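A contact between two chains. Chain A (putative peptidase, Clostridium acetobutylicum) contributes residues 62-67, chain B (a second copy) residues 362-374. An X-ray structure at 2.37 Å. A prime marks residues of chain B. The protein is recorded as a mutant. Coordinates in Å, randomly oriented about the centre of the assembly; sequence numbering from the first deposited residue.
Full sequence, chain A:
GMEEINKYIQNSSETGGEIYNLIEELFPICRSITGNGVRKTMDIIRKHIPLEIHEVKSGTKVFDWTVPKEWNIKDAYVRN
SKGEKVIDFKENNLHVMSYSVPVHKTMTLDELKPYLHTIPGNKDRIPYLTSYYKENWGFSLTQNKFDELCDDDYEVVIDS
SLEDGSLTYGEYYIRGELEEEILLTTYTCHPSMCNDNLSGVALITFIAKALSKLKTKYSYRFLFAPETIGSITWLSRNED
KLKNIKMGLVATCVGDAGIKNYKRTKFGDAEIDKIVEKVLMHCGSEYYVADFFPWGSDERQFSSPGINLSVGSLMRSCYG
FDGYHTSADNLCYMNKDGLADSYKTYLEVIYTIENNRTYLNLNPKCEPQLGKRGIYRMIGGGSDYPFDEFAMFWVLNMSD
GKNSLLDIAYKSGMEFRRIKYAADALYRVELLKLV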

# COMPACT_ATOMS: atom_id res chain seq x y z
N VAL A 62 -33.46 -18.97 -19.37
CA VAL A 62 -33.07 -18.10 -18.27
C VAL A 62 -31.70 -17.52 -18.62
O VAL A 62 -30.66 -18.16 -18.46
CB VAL A 62 -33.19 -18.86 -16.91
CG1 VAL A 62 -34.70 -19.00 -16.58
CG2 VAL A 62 -32.41 -20.27 -16.92
N PHE A 63 -31.74 -16.29 -19.13
CA PHE A 63 -30.60 -15.69 -19.82
C PHE A 63 -30.07 -16.73 -20.83
O PHE A 63 -30.86 -17.29 -21.59
CB PHE A 63 -29.51 -15.17 -18.84
CG PHE A 63 -30.00 -14.09 -17.90
CD1 PHE A 63 -30.70 -12.98 -18.37
CD2 PHE A 63 -29.75 -14.17 -16.54
CE1 PHE A 63 -31.13 -11.99 -17.49
CE2 PHE A 63 -30.18 -13.17 -15.67
CZ PHE A 63 -30.87 -12.09 -16.15
N ASP A 64 -28.78 -17.04 -20.79
CA ASP A 64 -28.17 -17.95 -21.77
C ASP A 64 -28.47 -19.39 -21.48
O ASP A 64 -28.20 -20.26 -22.30
CB ASP A 64 -26.64 -17.78 -21.83
CG ASP A 64 -26.04 -18.39 -23.07
OD1 ASP A 64 -26.58 -18.14 -24.17
OD2 ASP A 64 -25.04 -19.13 -22.96
N TRP A 65 -29.05 -19.66 -20.32
CA TRP A 65 -29.31 -21.04 -19.93
C TRP A 65 -30.72 -21.48 -20.23
O TRP A 65 -31.60 -20.67 -20.46
CB TRP A 65 -29.01 -21.24 -18.44
CG TRP A 65 -27.59 -21.09 -18.11
CD1 TRP A 65 -26.82 -19.97 -18.26
CD2 TRP A 65 -26.73 -22.10 -17.55
NE1 TRP A 65 -25.54 -20.22 -17.81
CE2 TRP A 65 -25.46 -21.51 -17.37
CE3 TRP A 65 -26.93 -23.42 -17.15
CZ2 TRP A 65 -24.39 -22.21 -16.83
CZ3 TRP A 65 -25.85 -24.13 -16.61
CH2 TRP A 65 -24.61 -23.51 -16.46
N THR A 66 -30.90 -22.79 -20.25
CA THR A 66 -32.20 -23.41 -20.43
C THR A 66 -32.52 -24.25 -19.22
O THR A 66 -31.71 -25.09 -18.83
CB THR A 66 -32.20 -24.34 -21.64
OG1 THR A 66 -31.82 -23.59 -22.80
CG2 THR A 66 -33.58 -24.96 -21.82
N VAL A 67 -33.71 -24.06 -18.65
CA VAL A 67 -34.11 -24.87 -17.50
C VAL A 67 -34.16 -26.35 -17.91
O VAL A 67 -34.91 -26.74 -18.80
CB VAL A 67 -35.46 -24.39 -16.91
CG1 VAL A 67 -36.01 -25.39 -15.85
CG2 VAL A 67 -35.31 -23.01 -16.30
N LEU B 362 -20.13 -10.38 -24.47
CA LEU B 362 -21.44 -10.26 -25.13
C LEU B 362 -22.57 -10.97 -24.43
O LEU B 362 -23.72 -10.85 -24.86
CB LEU B 362 -21.37 -10.67 -26.61
CG LEU B 362 -20.46 -9.75 -27.45
CD1 LEU B 362 -20.49 -10.23 -28.83
CD2 LEU B 362 -20.91 -8.30 -27.42
N ASN B 363 -22.25 -11.70 -23.35
CA ASN B 363 -23.24 -12.36 -22.49
C ASN B 363 -22.93 -11.98 -21.03
O ASN B 363 -22.60 -12.83 -20.21
CB ASN B 363 -23.18 -13.88 -22.66
CG ASN B 363 -24.34 -14.60 -21.97
OD1 ASN B 363 -25.40 -14.75 -22.55
ND2 ASN B 363 -24.12 -15.06 -20.74
N PRO B 364 -23.04 -10.71 -20.69
CA PRO B 364 -22.62 -10.30 -19.35
C PRO B 364 -23.58 -10.71 -18.22
O PRO B 364 -23.15 -10.77 -17.08
CB PRO B 364 -22.57 -8.78 -19.46
CG PRO B 364 -23.66 -8.45 -20.50
CD PRO B 364 -23.63 -9.61 -21.47
N LYS B 365 -24.85 -10.97 -18.54
CA LYS B 365 -25.83 -11.37 -17.55
C LYS B 365 -25.70 -12.86 -17.19
O LYS B 365 -26.24 -13.73 -17.86
CB LYS B 365 -27.25 -11.03 -17.98
CG LYS B 365 -27.50 -9.54 -18.06
CD LYS B 365 -28.98 -9.24 -18.25
CE LYS B 365 -29.23 -7.84 -18.83
NZ LYS B 365 -30.66 -7.70 -19.28
N CYS B 366 -25.00 -13.11 -16.08
CA CYS B 366 -24.62 -14.43 -15.65
C CYS B 366 -23.69 -15.09 -16.64
O CYS B 366 -23.46 -14.60 -17.77
CB CYS B 366 -25.83 -15.29 -15.38
SG CYS B 366 -26.93 -14.56 -14.22
N GLU B 367 -23.12 -16.19 -16.22
CA GLU B 367 -22.18 -16.85 -17.10
C GLU B 367 -22.95 -17.53 -18.22
O GLU B 367 -24.16 -17.78 -18.10
CB GLU B 367 -21.16 -17.75 -16.34
CG GLU B 367 -21.67 -18.83 -15.45
CD GLU B 367 -20.59 -19.39 -14.50
OE1 GLU B 367 -19.63 -18.70 -14.10
OE2 GLU B 367 -20.75 -20.56 -14.13
N PRO B 368 -22.29 -17.71 -19.36
CA PRO B 368 -22.94 -18.41 -20.45
C PRO B 368 -22.99 -19.87 -20.12
O PRO B 368 -22.17 -20.34 -19.33
CB PRO B 368 -22.01 -18.16 -21.63
CG PRO B 368 -20.71 -17.87 -21.06
CD PRO B 368 -20.96 -17.22 -19.73
N GLN B 369 -23.93 -20.59 -20.72
CA GLN B 369 -23.98 -22.03 -20.52
C GLN B 369 -22.90 -22.63 -21.42
O GLN B 369 -23.20 -23.05 -22.54
CB GLN B 369 -25.39 -22.53 -20.85
CG GLN B 369 -25.64 -24.00 -20.58
CD GLN B 369 -27.11 -24.35 -20.53
OE1 GLN B 369 -27.96 -23.62 -21.06
NE2 GLN B 369 -27.42 -25.46 -19.88
N LEU B 370 -21.64 -22.60 -20.97
CA LEU B 370 -20.52 -23.06 -21.81
C LEU B 370 -20.90 -24.50 -22.20
O LEU B 370 -21.19 -25.32 -21.33
CB LEU B 370 -19.13 -22.94 -21.10
CG LEU B 370 -18.33 -21.61 -20.88
CD1 LEU B 370 -16.93 -21.80 -20.23
CD2 LEU B 370 -18.11 -20.84 -22.16
N GLY B 371 -20.97 -24.77 -23.50
CA GLY B 371 -21.47 -26.06 -24.00
C GLY B 371 -22.41 -25.89 -25.19
O GLY B 371 -22.57 -26.80 -25.99
N LYS B 372 -23.05 -24.72 -25.28
CA LYS B 372 -23.82 -24.33 -26.46
C LYS B 372 -22.92 -24.05 -27.68
O LYS B 372 -23.43 -23.93 -28.79
CB LYS B 372 -24.65 -23.05 -26.20
CG LYS B 372 -25.71 -23.19 -25.15
CD LYS B 372 -26.91 -22.32 -25.45
CE LYS B 372 -26.65 -20.85 -25.29
NZ LYS B 372 -27.95 -20.07 -25.33
N ARG B 373 -21.60 -23.93 -27.46
CA ARG B 373 -20.68 -23.48 -28.52
C ARG B 373 -19.38 -24.33 -28.78
O ARG B 373 -18.66 -24.04 -29.73
CB ARG B 373 -20.31 -22.01 -28.22
CG ARG B 373 -21.53 -21.14 -27.82
CD ARG B 373 -21.19 -19.73 -27.36
NE ARG B 373 -22.36 -18.83 -27.23
CZ ARG B 373 -23.16 -18.76 -26.16
NH1 ARG B 373 -22.96 -19.55 -25.12
NH2 ARG B 373 -24.18 -17.90 -26.13
N GLY B 374 -19.06 -25.32 -27.94
CA GLY B 374 -17.86 -26.18 -28.13
C GLY B 374 -16.52 -25.45 -28.27
O GLY B 374 -15.64 -25.57 -27.41
O HOH W 1 -26.26 -16.19 -19.04
O HOH W 2 -29.82 -27.35 -19.57

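A tight turn on chain A is set against an irregular segment of chain B, and the contact buries 570 Å² between them. Val62 to Trp65 form a type II' beta turn, closed by paired backbone bonds: Trp65 N to Val62 O at 2.9 Å and Val62 N to Trp65 O at 2.7 Å. The backbone groups of Val62 and Trp65 pair with each other at the base, while Phe63 and Asp64 sit at the tip, both with CA-to-CB bonds directed toward chain B. The chain B segment has no regular helix or strand; it draws nearest at Pro368′, whose CA lies 5.4 Å from the CA of Asp64.

Charge is concentrated on one carboxylate. Asp64 is buried, and its charge is answered by two cations. Lys372′ NZ makes a salt bridge to Asp64 OD1 at 2.6 Å and also donates to the backbone Asp64 O at 3.0 Å. Arg373′ meets the carboxylate edge-on with two nitrogens, NH1 to Asp64 OD2 at 3.0 Å and NH2 to Asp64 OD1 at 3.1 Å, a bidentate pairing. Asp64 OD2 additionally accepts from the backbone Gln369′ N at 2.9 Å, tying the charged cluster to the main chain.

The remaining direct hydrogen bonds join side chain to backbone in both directions. Trp65 NE1 donates to Glu367′ O at 2.8 Å, with the carbonyl near the plane of the indole, where the N-H points. In return, Gln369′ OE1 accepts from Thr66 N at 3.2 Å. Such pairings satisfy main-chain groups without requiring the two backbones to form a sheet.

Aromatic faces receive aliphatic carbon. Gln369′ CB sits 3.6 Å from the centroid of the Trp65 five-membered ring, almost on its normal, so one glutamine supplies both a CH-pi contact and a hydrogen-bond acceptor. Phe63 is treated similarly: Lys365′ CB lies over its face, and Lys365′ CD comes within 3.6 Å of Phe63 CE1, while the lysine's end leads away to bonding elsewhere in the structure. Cys366′ SG approaches obliquely, 3.7 Å from Phe63 CD2.

Water completes the polar fit. Water 1 accepts from Asp64 N at 3.2 Å and from Asn363′ ND2 at 3.0 Å, and lies 2.7 Å from Lys365′ O and 2.8 Å from Glu367′ O, linking the turn to the backbone of chain B. Water 2 donates to Thr66 O at 3.0 Å and accepts from Gln369′ NE2 at 3.1 Å, so both ends of the Gln369′ amide engage the Thr66 backbone, one directly and one through solvent.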